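Local structure of periplasmic protein TorT (Vibrio parahaemolyticus, 3O1I) at residues K7-Y12 with A57-W62; T137-L142 with Y197-A202; V111-Y116 with A273-K278; E32-N37 with S256-A261. The protein probably binds trimethylamine N-oxide in the periplasm, directly or together with the sensor kinase TorS, and helps pass that signal on to TorS. All coordinates share one frame; numbering follows the deposited sequence.

Interaction 1: K7-Y12 with A57-W62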
loop_
_atom_site.group_PDB
_atom_site.type_symbol
_atom_site.label_atom_id
_atom_site.label_comp_id
_atom_site.label_asym_id
_atom_site.label_seq_id
_atom_site.Cartn_x
_atom_site.Cartn_y
_atom_site.Cartn_z
ATOM N N LYS D 7 -14.948 -23.501 29.310
ATOM C CA LYS D 7 -14.441 -22.224 28.820
ATOM C C LYS D 7 -12.949 -21.983 29.027
ATOM O O LYS D 7 -12.509 -21.596 30.109
ATOM C CB LYS D 7 -15.229 -21.071 29.445
ATOM C CG LYS D 7 -16.703 -21.023 29.047
ATOM C CD LYS D 7 -16.931 -20.319 27.714
ATOM C CE LYS D 7 -18.419 -20.083 27.465
ATOM N NZ LYS D 7 -18.682 -19.214 26.283
ATOM N N ILE D 8 -12.182 -22.216 27.966
ATOM C CA ILE D 8 -10.739 -21.996 27.968
ATOM C C ILE D 8 -10.440 -21.074 26.789
ATOM O O ILE D 8 -10.684 -21.422 25.630
ATOM C CB ILE D 8 -9.961 -23.308 27.804
ATOM C CG1 ILE D 8 -10.180 -24.198 29.035
ATOM C CG2 ILE D 8 -8.478 -23.005 27.607
ATOM C CD1 ILE D 8 -9.508 -25.556 28.943
ATOM N N CYS D 9 -9.903 -19.902 27.108
ATOM C CA CYS D 9 -9.604 -18.865 26.125
ATOM C C CYS D 9 -8.095 -18.611 25.994
ATOM O O CYS D 9 -7.476 -18.026 26.892
ATOM C CB CYS D 9 -10.321 -17.593 26.580
ATOM S SG CYS D 9 -10.842 -16.360 25.343
ATOM N N ALA D 10 -7.509 -19.042 24.874
ATOM C CA ALA D 10 -6.071 -18.861 24.627
ATOM C C ALA D 10 -5.762 -17.541 23.913
ATOM O O ALA D 10 -6.255 -17.271 22.815
ATOM C CB ALA D 10 -5.523 -20.040 23.818
ATOM N N ILE D 11 -4.925 -16.729 24.550
ATOM C CA ILE D 11 -4.549 -15.424 24.024
ATOM C C ILE D 11 -3.082 -15.321 23.611
ATOM O O ILE D 11 -2.206 -15.059 24.442
ATOM C CB ILE D 11 -4.867 -14.310 25.073
ATOM C CG1 ILE D 11 -6.355 -14.355 25.418
ATOM C CG2 ILE D 11 -4.499 -12.930 24.535
ATOM C CD1 ILE D 11 -7.258 -14.461 24.201
ATOM N N TYR D 12 -2.824 -15.517 22.320
ATOM C CA TYR D 12 -1.464 -15.431 21.789
ATOM C C TYR D 12 -1.044 -13.980 21.579
ATOM O O TYR D 12 -1.847 -13.060 21.715
ATOM C CB TYR D 12 -1.370 -16.107 20.436
ATOM C CG TYR D 12 -1.924 -17.503 20.348
ATOM C CD1 TYR D 12 -2.200 -18.256 21.493
ATOM C CD2 TYR D 12 -2.098 -18.106 19.100
ATOM C CE1 TYR D 12 -2.627 -19.586 21.389
ATOM C CE2 TYR D 12 -2.522 -19.419 18.989
ATOM C CZ TYR D 12 -2.777 -20.153 20.135
ATOM O OH TYR D 12 -3.144 -21.461 19.994
ATOM N N ALA D 57 -10.241 -8.859 27.698
ATOM C CA ALA D 57 -11.534 -8.464 28.243
ATOM C C ALA D 57 -12.630 -9.158 27.436
ATOM O O ALA D 57 -13.713 -9.425 27.943
ATOM C CB ALA D 57 -11.697 -6.947 28.163
ATOM N N LEU D 58 -12.340 -9.445 26.170
ATOM C CA LEU D 58 -13.293 -10.122 25.311
ATOM C C LEU D 58 -13.442 -11.547 25.796
ATOM O O LEU D 58 -14.534 -12.110 25.778
ATOM C CB LEU D 58 -12.815 -10.128 23.859
ATOM C CG LEU D 58 -13.540 -11.123 22.945
ATOM C CD1 LEU D 58 -15.040 -10.873 22.953
ATOM C CD2 LEU D 58 -12.991 -10.993 21.541
ATOM N N CYS D 59 -12.334 -12.137 26.229
ATOM C CA CYS D 59 -12.379 -13.505 26.723
ATOM C C CYS D 59 -13.389 -13.598 27.861
ATOM O O CYS D 59 -14.293 -14.437 27.835
ATOM C CB CYS D 59 -10.999 -13.950 27.215
ATOM S SG CYS D 59 -9.888 -14.667 25.952
ATOM N N THR D 60 -13.236 -12.722 28.851
ATOM C CA THR D 60 -14.132 -12.700 30.004
ATOM C C THR D 60 -15.598 -12.615 29.561
ATOM O O THR D 60 -16.416 -13.451 29.956
ATOM C CB THR D 60 -13.808 -11.505 30.947
ATOM O OG1 THR D 60 -14.161 -10.266 30.312
ATOM C CG2 THR D 60 -12.324 -11.488 31.282
ATOM N N GLN D 61 -15.917 -11.613 28.738
ATOM C CA GLN D 61 -17.277 -11.412 28.234
ATOM C C GLN D 61 -17.797 -12.707 27.625
ATOM O O GLN D 61 -18.982 -13.012 27.704
ATOM C CB GLN D 61 -17.303 -10.294 27.180
ATOM C CG GLN D 61 -16.631 -8.993 27.631
ATOM C CD GLN D 61 -16.748 -7.859 26.617
ATOM O OE1 GLN D 61 -16.511 -8.043 25.421
ATOM N NE2 GLN D 61 -17.096 -6.671 27.102
ATOM N N TRP D 62 -16.898 -13.470 27.016
ATOM C CA TRP D 62 -17.271 -14.738 26.403
ATOM C C TRP D 62 -17.555 -15.752 27.503
ATOM O O TRP D 62 -18.138 -16.813 27.261
ATOM C CB TRP D 62 -16.136 -15.245 25.516
ATOM C CG TRP D 62 -16.468 -16.490 24.749
ATOM C CD1 TRP D 62 -17.454 -16.644 23.813
ATOM C CD2 TRP D 62 -15.775 -17.741 24.811
ATOM N NE1 TRP D 62 -17.412 -17.913 23.283
ATOM C CE2 TRP D 62 -16.392 -18.608 23.877
ATOM C CE3 TRP D 62 -14.690 -18.214 25.565
ATOM C CZ2 TRP D 62 -15.958 -19.923 23.675
ATOM C CZ3 TRP D 62 -14.259 -19.522 25.363
ATOM C CH2 TRP D 62 -14.895 -20.361 24.423
#

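Interaction 2: T137-L142 with Y197-A202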
loop_
_atom_site.group_PDB
_atom_site.type_symbol
_atom_site.label_atom_id
_atom_site.label_comp_id
_atom_site.label_asym_id
_atom_site.label_seq_id
_atom_site.Cartn_x
_atom_site.Cartn_y
_atom_site.Cartn_z
ATOM N N THR D 137 38.129 -20.432 16.439
ATOM C CA THR D 137 37.005 -20.416 15.516
ATOM C C THR D 137 36.207 -19.125 15.679
ATOM O O THR D 137 35.609 -18.887 16.727
ATOM C CB THR D 137 36.080 -21.631 15.773
ATOM O OG1 THR D 137 36.842 -22.842 15.681
ATOM C CG2 THR D 137 34.953 -21.681 14.757
ATOM N N ASN D 138 36.205 -18.288 14.644
ATOM C CA ASN D 138 35.470 -17.025 14.684
ATOM C C ASN D 138 34.004 -17.251 14.334
ATOM O O ASN D 138 33.676 -17.839 13.299
ATOM C CB ASN D 138 36.097 -16.003 13.730
ATOM C CG ASN D 138 37.464 -15.532 14.202
ATOM O OD1 ASN D 138 37.619 -15.093 15.341
ATOM N ND2 ASN D 138 38.460 -15.621 13.328
ATOM N N ILE D 139 33.124 -16.778 15.211
ATOM C CA ILE D 139 31.690 -16.955 15.030
ATOM C C ILE D 139 30.940 -15.611 15.023
ATOM O O ILE D 139 31.416 -14.616 15.581
ATOM C CB ILE D 139 31.138 -17.879 16.155
ATOM C CG1 ILE D 139 29.707 -18.305 15.836
ATOM C CG2 ILE D 139 31.207 -17.156 17.509
ATOM C CD1 ILE D 139 29.037 -19.094 16.945
ATOM N N ALA D 140 29.770 -15.592 14.389
ATOM C CA ALA D 140 28.956 -14.378 14.302
ATOM C C ALA D 140 27.589 -14.560 14.949
ATOM O O ALA D 140 26.859 -15.476 14.594
ATOM C CB ALA D 140 28.782 -13.979 12.842
ATOM N N LEU D 141 27.238 -13.665 15.873
ATOM C CA LEU D 141 25.960 -13.736 16.587
ATOM C C LEU D 141 24.822 -12.887 16.031
ATOM O O LEU D 141 24.880 -11.674 16.086
ATOM C CB LEU D 141 26.162 -13.367 18.065
ATOM C CG LEU D 141 26.616 -14.474 19.026
ATOM C CD1 LEU D 141 27.009 -13.877 20.378
ATOM C CD2 LEU D 141 25.484 -15.473 19.189
ATOM N N LEU D 142 23.784 -13.531 15.509
ATOM C CA LEU D 142 22.623 -12.816 14.980
ATOM C C LEU D 142 21.374 -13.326 15.694
ATOM O O LEU D 142 20.508 -13.966 15.098
ATOM C CB LEU D 142 22.485 -13.029 13.471
ATOM C CG LEU D 142 23.692 -12.665 12.599
ATOM C CD1 LEU D 142 23.289 -12.803 11.142
ATOM C CD2 LEU D 142 24.170 -11.254 12.892
ATOM N N TYR D 197 31.140 -19.659 11.642
ATOM C CA TYR D 197 29.747 -20.000 11.942
ATOM C C TYR D 197 28.890 -18.771 12.221
ATOM O O TYR D 197 29.395 -17.701 12.579
ATOM C CB TYR D 197 29.644 -20.890 13.186
ATOM C CG TYR D 197 30.410 -22.181 13.135
ATOM C CD1 TYR D 197 31.548 -22.364 13.919
ATOM C CD2 TYR D 197 29.984 -23.232 12.330
ATOM C CE1 TYR D 197 32.240 -23.568 13.908
ATOM C CE2 TYR D 197 30.668 -24.441 12.307
ATOM C CZ TYR D 197 31.794 -24.607 13.098
ATOM O OH TYR D 197 32.452 -25.817 13.091
ATOM N N ILE D 198 27.584 -18.954 12.062
ATOM C CA ILE D 198 26.599 -17.923 12.350
ATOM C C ILE D 198 25.573 -18.588 13.266
ATOM O O ILE D 198 24.943 -19.586 12.897
ATOM C CB ILE D 198 25.822 -17.432 11.100
ATOM C CG1 ILE D 198 26.751 -16.805 10.071
ATOM C CG2 ILE D 198 24.803 -16.383 11.517
ATOM C CD1 ILE D 198 26.018 -16.439 8.782
ATOM N N VAL D 199 25.426 -18.055 14.470
ATOM C CA VAL D 199 24.435 -18.572 15.400
ATOM C C VAL D 199 23.411 -17.475 15.619
ATOM O O VAL D 199 23.736 -16.404 16.138
ATOM C CB VAL D 199 25.055 -18.984 16.753
ATOM C CG1 VAL D 199 25.885 -20.220 16.564
ATOM C CG2 VAL D 199 25.917 -17.874 17.313
ATOM N N GLY D 200 22.178 -17.728 15.195
ATOM C CA GLY D 200 21.147 -16.727 15.368
ATOM C C GLY D 200 19.738 -17.278 15.433
ATOM O O GLY D 200 19.540 -18.483 15.584
ATOM N N SER D 201 18.758 -16.388 15.311
ATOM C CA SER D 201 17.354 -16.769 15.363
ATOM C C SER D 201 16.969 -17.665 14.210
ATOM O O SER D 201 17.687 -17.771 13.220
ATOM C CB SER D 201 16.485 -15.528 15.311
ATOM O OG SER D 201 16.796 -14.769 14.155
ATOM N N ALA D 202 15.825 -18.314 14.320
ATOM C CA ALA D 202 15.417 -19.173 13.233
ATOM C C ALA D 202 15.251 -18.278 12.021
ATOM O O ALA D 202 15.428 -18.716 10.886
ATOM C CB ALA D 202 14.112 -19.875 13.559
#

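Interaction 3: V111-Y116 with A273-K278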
loop_
_atom_site.group_PDB
_atom_site.type_symbol
_atom_site.label_atom_id
_atom_site.label_comp_id
_atom_site.label_asym_id
_atom_site.label_seq_id
_atom_site.Cartn_x
_atom_site.Cartn_y
_atom_site.Cartn_z
ATOM N N VAL D 111 3.390 -22.723 31.970
ATOM C CA VAL D 111 4.365 -23.496 31.218
ATOM C C VAL D 111 5.368 -22.500 30.651
ATOM O O VAL D 111 5.064 -21.318 30.520
ATOM C CB VAL D 111 3.694 -24.305 30.070
ATOM C CG1 VAL D 111 2.245 -23.920 29.945
ATOM C CG2 VAL D 111 4.423 -24.081 28.748
ATOM N N GLY D 112 6.567 -22.968 30.334
ATOM C CA GLY D 112 7.569 -22.068 29.802
ATOM C C GLY D 112 8.976 -22.599 29.959
ATOM O O GLY D 112 9.423 -22.919 31.060
ATOM N N VAL D 113 9.681 -22.676 28.842
ATOM C CA VAL D 113 11.047 -23.172 28.814
ATOM C C VAL D 113 12.092 -22.071 28.982
ATOM O O VAL D 113 12.137 -21.137 28.195
ATOM C CB VAL D 113 11.311 -23.885 27.485
ATOM C CG1 VAL D 113 12.758 -24.313 27.396
ATOM C CG2 VAL D 113 10.370 -25.072 27.348
ATOM N N ASP D 114 12.928 -22.189 30.010
ATOM C CA ASP D 114 13.997 -21.222 30.253
ATOM C C ASP D 114 14.901 -21.265 29.022
ATOM O O ASP D 114 15.530 -22.286 28.736
ATOM C CB ASP D 114 14.795 -21.619 31.503
ATOM C CG ASP D 114 15.958 -20.673 31.790
ATOM O OD1 ASP D 114 16.136 -19.686 31.042
ATOM O OD2 ASP D 114 16.697 -20.918 32.770
ATOM N N TRP D 115 14.969 -20.159 28.291
ATOM C CA TRP D 115 15.777 -20.123 27.081
ATOM C C TRP D 115 17.278 -20.207 27.294
ATOM O O TRP D 115 18.024 -20.487 26.352
ATOM C CB TRP D 115 15.395 -18.898 26.250
ATOM C CG TRP D 115 14.066 -19.112 25.623
ATOM C CD1 TRP D 115 12.865 -19.141 26.262
ATOM C CD2 TRP D 115 13.813 -19.512 24.275
ATOM N NE1 TRP D 115 11.880 -19.550 25.403
ATOM C CE2 TRP D 115 12.433 -19.784 24.174
ATOM C CE3 TRP D 115 14.618 -19.675 23.145
ATOM C CZ2 TRP D 115 11.837 -20.212 22.987
ATOM C CZ3 TRP D 115 14.030 -20.100 21.964
ATOM C CH2 TRP D 115 12.649 -20.366 21.894
ATOM N N TYR D 116 17.712 -19.981 28.533
ATOM C CA TYR D 116 19.127 -20.061 28.897
ATOM C C TYR D 116 19.692 -21.374 28.375
ATOM O O TYR D 116 20.798 -21.421 27.842
ATOM C CB TYR D 116 19.271 -20.034 30.419
ATOM C CG TYR D 116 20.678 -20.244 30.935
ATOM C CD1 TYR D 116 21.492 -19.159 31.248
ATOM C CD2 TYR D 116 21.194 -21.535 31.127
ATOM C CE1 TYR D 116 22.778 -19.345 31.743
ATOM C CE2 TYR D 116 22.482 -21.733 31.617
ATOM C CZ TYR D 116 23.262 -20.629 31.924
ATOM O OH TYR D 116 24.527 -20.790 32.426
ATOM N N ALA D 273 5.265 -26.105 34.784
ATOM C CA ALA D 273 5.754 -27.073 33.813
ATOM C C ALA D 273 6.624 -26.449 32.711
ATOM O O ALA D 273 6.589 -25.238 32.470
ATOM C CB ALA D 273 4.586 -27.814 33.206
ATOM N N SER D 274 7.398 -27.303 32.045
ATOM C CA SER D 274 8.315 -26.893 30.985
ATOM C C SER D 274 8.941 -28.127 30.342
ATOM O O SER D 274 9.709 -28.831 30.980
ATOM C CB SER D 274 9.415 -25.996 31.575
ATOM O OG SER D 274 10.027 -26.587 32.714
ATOM N N PRO D 275 8.633 -28.395 29.062
ATOM C CA PRO D 275 9.202 -29.569 28.394
ATOM C C PRO D 275 10.724 -29.566 28.452
ATOM O O PRO D 275 11.351 -28.579 28.864
ATOM C CB PRO D 275 8.690 -29.445 26.959
ATOM C CG PRO D 275 7.463 -28.617 27.093
ATOM C CD PRO D 275 7.905 -27.571 28.089
ATOM N N ILE D 276 11.316 -30.675 28.034
ATOM C CA ILE D 276 12.762 -30.792 28.054
ATOM C C ILE D 276 13.331 -30.535 26.671
ATOM O O ILE D 276 12.930 -31.169 25.689
ATOM C CB ILE D 276 13.205 -32.195 28.555
ATOM C CG1 ILE D 276 14.730 -32.330 28.449
ATOM C CG2 ILE D 276 12.467 -33.281 27.773
ATOM C CD1 ILE D 276 15.296 -33.604 29.050
ATOM N N ILE D 277 14.270 -29.596 26.612
ATOM C CA ILE D 277 14.924 -29.205 25.367
ATOM C C ILE D 277 15.738 -30.355 24.772
ATOM O O ILE D 277 16.565 -30.955 25.453
ATOM C CB ILE D 277 15.834 -27.985 25.622
ATOM C CG1 ILE D 277 14.973 -26.797 26.055
ATOM C CG2 ILE D 277 16.641 -27.655 24.380
ATOM C CD1 ILE D 277 15.699 -25.822 26.936
ATOM N N LYS D 278 15.497 -30.658 23.500
ATOM C CA LYS D 278 16.199 -31.745 22.832
ATOM C C LYS D 278 17.132 -31.271 21.702
ATOM O O LYS D 278 16.720 -30.515 20.823
ATOM C CB LYS D 278 15.186 -32.742 22.262
ATOM C CG LYS D 278 15.836 -33.955 21.626
ATOM C CD LYS D 278 15.078 -34.427 20.400
ATOM C CE LYS D 278 15.773 -35.622 19.733
ATOM N NZ LYS D 278 17.136 -35.324 19.185
#

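Interaction 4: E32-N37 with S256-A261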
loop_
_atom_site.group_PDB
_atom_site.type_symbol
_atom_site.label_atom_id
_atom_site.label_comp_id
_atom_site.label_asym_id
_atom_site.label_seq_id
_atom_site.Cartn_x
_atom_site.Cartn_y
_atom_site.Cartn_z
ATOM N N GLU D 32 -9.214 -31.191 21.737
ATOM C CA GLU D 32 -10.187 -32.171 21.274
ATOM C C GLU D 32 -9.860 -33.495 21.961
ATOM O O GLU D 32 -10.651 -34.436 21.936
ATOM C CB GLU D 32 -10.117 -32.319 19.752
ATOM C CG GLU D 32 -8.778 -32.810 19.239
ATOM C CD GLU D 32 -8.563 -34.299 19.460
ATOM O OE1 GLU D 32 -7.406 -34.750 19.337
ATOM O OE2 GLU D 32 -9.547 -35.018 19.746
ATOM N N LYS D 33 -8.682 -33.553 22.578
ATOM C CA LYS D 33 -8.240 -34.753 23.283
ATOM C C LYS D 33 -8.648 -34.663 24.749
ATOM O O LYS D 33 -8.477 -35.611 25.515
ATOM C CB LYS D 33 -6.723 -34.913 23.168
ATOM C CG LYS D 33 -6.194 -36.248 23.667
ATOM C CD LYS D 33 -4.728 -36.422 23.308
ATOM C CE LYS D 33 -4.520 -36.437 21.794
ATOM N NZ LYS D 33 -3.083 -36.570 21.412
ATOM N N GLN D 34 -9.174 -33.503 25.133
ATOM C CA GLN D 34 -9.657 -33.275 26.491
ATOM C C GLN D 34 -11.082 -32.735 26.389
ATOM O O GLN D 34 -11.671 -32.296 27.377
ATOM C CB GLN D 34 -8.768 -32.279 27.240
ATOM C CG GLN D 34 -7.455 -32.866 27.731
ATOM C CD GLN D 34 -6.836 -32.050 28.851
ATOM O OE1 GLN D 34 -7.477 -31.795 29.872
ATOM N NE2 GLN D 34 -5.586 -31.641 28.669
ATOM N N GLY D 35 -11.614 -32.779 25.166
ATOM C CA GLY D 35 -12.966 -32.327 24.879
ATOM C C GLY D 35 -13.390 -30.966 25.404
ATOM O O GLY D 35 -14.588 -30.701 25.509
ATOM N N VAL D 36 -12.429 -30.101 25.719
ATOM C CA VAL D 36 -12.747 -28.774 26.240
ATOM C C VAL D 36 -13.253 -27.815 25.167
ATOM O O VAL D 36 -13.333 -28.156 23.984
ATOM C CB VAL D 36 -11.527 -28.115 26.940
ATOM C CG1 VAL D 36 -10.951 -29.055 27.988
ATOM C CG2 VAL D 36 -10.479 -27.732 25.913
ATOM N N ASN D 37 -13.600 -26.611 25.610
ATOM C CA ASN D 37 -14.105 -25.552 24.748
ATOM C C ASN D 37 -13.061 -24.438 24.704
ATOM O O ASN D 37 -13.039 -23.538 25.546
ATOM C CB ASN D 37 -15.435 -25.038 25.304
ATOM C CG ASN D 37 -15.899 -23.774 24.633
ATOM O OD1 ASN D 37 -16.031 -23.717 23.412
ATOM N ND2 ASN D 37 -16.158 -22.746 25.433
ATOM N N SER D 256 -0.164 -26.253 28.343
ATOM C CA SER D 256 -1.034 -25.180 28.838
ATOM C C SER D 256 -2.503 -25.580 28.849
ATOM O O SER D 256 -3.218 -25.285 29.800
ATOM C CB SER D 256 -0.857 -23.914 28.004
ATOM O OG SER D 256 -0.190 -22.911 28.753
ATOM N N VAL D 257 -2.958 -26.237 27.788
ATOM C CA VAL D 257 -4.344 -26.685 27.730
ATOM C C VAL D 257 -4.615 -27.571 28.942
ATOM O O VAL D 257 -5.528 -27.314 29.730
ATOM C CB VAL D 257 -4.617 -27.524 26.478
ATOM C CG1 VAL D 257 -5.960 -28.219 26.601
ATOM C CG2 VAL D 257 -4.591 -26.647 25.252
ATOM N N MET D 258 -3.810 -28.622 29.075
ATOM C CA MET D 258 -3.943 -29.564 30.171
ATOM C C MET D 258 -3.950 -28.842 31.505
ATOM O O MET D 258 -4.839 -29.053 32.319
ATOM C CB MET D 258 -2.793 -30.568 30.141
ATOM C CG MET D 258 -2.794 -31.540 31.306
ATOM S SD MET D 258 -1.143 -31.759 31.973
ATOM C CE MET D 258 -1.009 -30.315 33.099
ATOM N N GLN D 259 -2.953 -27.993 31.730
ATOM C CA GLN D 259 -2.869 -27.248 32.984
ATOM C C GLN D 259 -4.215 -26.650 33.410
ATOM O O GLN D 259 -4.680 -26.892 34.522
ATOM C CB GLN D 259 -1.835 -26.120 32.888
ATOM C CG GLN D 259 -0.391 -26.562 32.772
ATOM C CD GLN D 259 0.557 -25.485 33.261
ATOM O OE1 GLN D 259 0.434 -24.320 32.888
ATOM N NE2 GLN D 259 1.509 -25.869 34.104
ATOM N N ALA D 260 -4.837 -25.869 32.529
ATOM C CA ALA D 260 -6.114 -25.247 32.852
ATOM C C ALA D 260 -7.245 -26.266 32.907
ATOM O O ALA D 260 -8.113 -26.181 33.771
ATOM C CB ALA D 260 -6.436 -24.154 31.846
ATOM N N ALA D 261 -7.236 -27.231 31.994
ATOM C CA ALA D 261 -8.285 -28.248 31.973
ATOM C C ALA D 261 -8.290 -29.093 33.254
ATOM O O ALA D 261 -9.318 -29.653 33.637
ATOM C CB ALA D 261 -8.119 -29.141 30.751
#

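Interaction 1: K7-Y12 with A57-W62
Lys7 reaches over the indole of Trp62 and grips the same residue's carbonyl. Its side chain leaves the strand with CG anti to the carbonyl carbon. A bend at chi2 (-84°) then turns CD towards the ring. CD rides over the six-membered ring, 3.7 Å from its centroid, as a CH-pi contact. NZ sits over the five-membered ring, 3.4 Å from that centroid, and makes a cation-pi contact. The same NZ donates a hydrogen bond of 2.6 Å to Trp62 O, approaching nearly along the C=O axis.

In Trp62, CG lies anti to the backbone N (chi1 -175°), and the indole beyond it lies under Lys7. Its other neighbours include Asn37 and Arg39 of strand 37-42. Deeper in the contact, Cys9 and Cys59 are joined by a disulfide, with an SG-SG distance of 2.0 Å and a chi3 of -85°. Cys9 SG also lies obliquely to the Trp62 ring, 4.3 Å from CE3. Ile11 adds its CD1 against Cys59 SG, on the far side of the bridge from Lys7 along the strand. Ile67 of the neighbouring strand touches both cysteines.

The strand and helix run nearly antiparallel, with axes 9.1 Å apart. Here a covalent tie pins a helix to the first strand of a parallel alpha/beta sheet, in the N-terminal Rossmann-like domain of a type I periplasmic binding protein.

Interaction 2: T137-L142 with Y197-A202
Ala140 N donates to Tyr197 O at 2.8 Å, in a bond with an N-H...O angle of 153°. Ile139 CA brings a CA-H...O contact to the same oxygen. Ala140 O then accepts from Val199 N at 3.0 Å. Val199 O accepts from Leu142 N at 2.9 Å. These three bonds zip the strands together in parallel.

On one face lie Ile139, Tyr197 and Val199. Ile139 has CG1 anti to its backbone N (chi1 -169°). Ile139 CG1 packs on Tyr197 CB at 3.7 Å, and CD1 meets the methyls of Val199 with the two side chains at about a right angle. Thr137 CG2 comes obliquely to the Tyr197 ring, whose OH bonds to His130 NE2. Leu126 of helix 116-127 packs on this face. On the other face, Leu142 CD1 touches Ile198 CG2 at 3.9 Å, and Val186 and Val189 of helix 179-192 cover them.

Ser201, just after the strand, is the N-cap of helix 202-214, its OG bonded to Ala204 N. The pair forms the centre of the 2-1-3-4 parallel sheet of the second Rossmann-like domain of a type I periplasmic binding protein.

Interaction 3: V111-Y116 with A273-K278
Val113 CG1 stands anti to the backbone N (chi1 176°), and Ile277 CG1 stands anti to its own carbonyl carbon (chi1 -64°). This brings Val113 CG1 beside Ile277 CG1, and Ile277 CD1 beyond it touches the same methyl. The segments are two segments of the interdomain connection, consistent with the hinge of a type I periplasmic binding protein. Segment 111-116 leads from strand 107-110 to helix 116-127. Segment 273-278 comes after helix 249-263 and leads to strand 278-280.

The other methyl of Val113, CG2, lies anti to the carbonyl carbon and rests on Pro275 CD at 3.6 Å. Val113 is thus wedged between the proline ring and the isoleucine tip. Asp247 also touches it. Ile277 reaches on to Trp117, Met118 and Glu121 of helix 116-127, tying segment 273-278 to the helix that segment 111-116 enters.

Backbone polar contact is slight. Gly112 N gives a weak hydrogen bond to Ala273 O at 3.1 Å, with an N-H...O angle of 128°. Val111 CA turns its hydrogen to the same oxygen. Ala273 O is thus met by two weak donors, and the rest of the contact is apolar packing. Gly112 has a positive phi, a backbone shape that suits glycine.

Beyond the contact, Asp114 caps the start of helix 116-127. Its OD1 accepts from Tyr116 N at 3.0 Å, and the donor comes from above the carboxylate plane.

Interaction 4: E32-N37 with S256-A261
Gln34 lays its amide against helix 249-263, between Met258 and Ala261. CG is anti to the carbonyl carbon (chi1 -77°), beside the backbone N. From there the chain runs extended to CD, so the amide reaches the helix surface. Gln34 CD stands 3.7 Å from Ala261 CB. Gln34 NE2 lies 3.3 Å from Met258 CB, and it also comes within 4.0 Å of Val257 CG1. OE1 is turned towards Ala261, but its exact place is doubtful. The side chains of Gln34 and Met258 cross obliquely. Met258 bends at chi2 and chi3, and its side chain also touches Tyr269.

Val36 makes the second touch. Its CG1, anti to the carbonyl carbon, points to Ala261 CB at 4.0 Å. Val36 also packs on Ala31 of helix 18-32 and on Ile8 of strand 7-12. It links helix 249-263 to strand 7-12, next to the edge strand 37-42.

The loop 32-37 links helix 18-32 to strand 37-42 and packs here against a helix from much later in the chain. Gln34 O has a weak hydrogen bond to Arg265 NH2 nearby. Between the segments, the amide lies mainly against carbon atoms of Val257, Met258 and Ala261, and makes no hydrogen bond to them. The contact therefore rests on van der Waals packing and shape, rather than on directed polar bonds.

Interactions 1 and 4 lie in the first domain, centres about 14 Å apart. They touch: Asn37 joins Ile8 through a probable backbone hydrogen bond, and its side chain packs on Lys7 and Trp62. Interaction 3 touches interaction 4 where Val111 and Ala273 meet helix 249-263. Its centre lies about 20 Å from that of interaction 4 and about 22 Å from that of interaction 2. Interaction 2 sits in the other sheet, its centre about 39 Å from that of interaction 1. In sequence, interaction 1 closes before interaction 2 opens, and interaction 2 nests inside the loops closed by interactions 3 and 4. The second domain is inserted between segments of the first, with interaction 3 at the crossing.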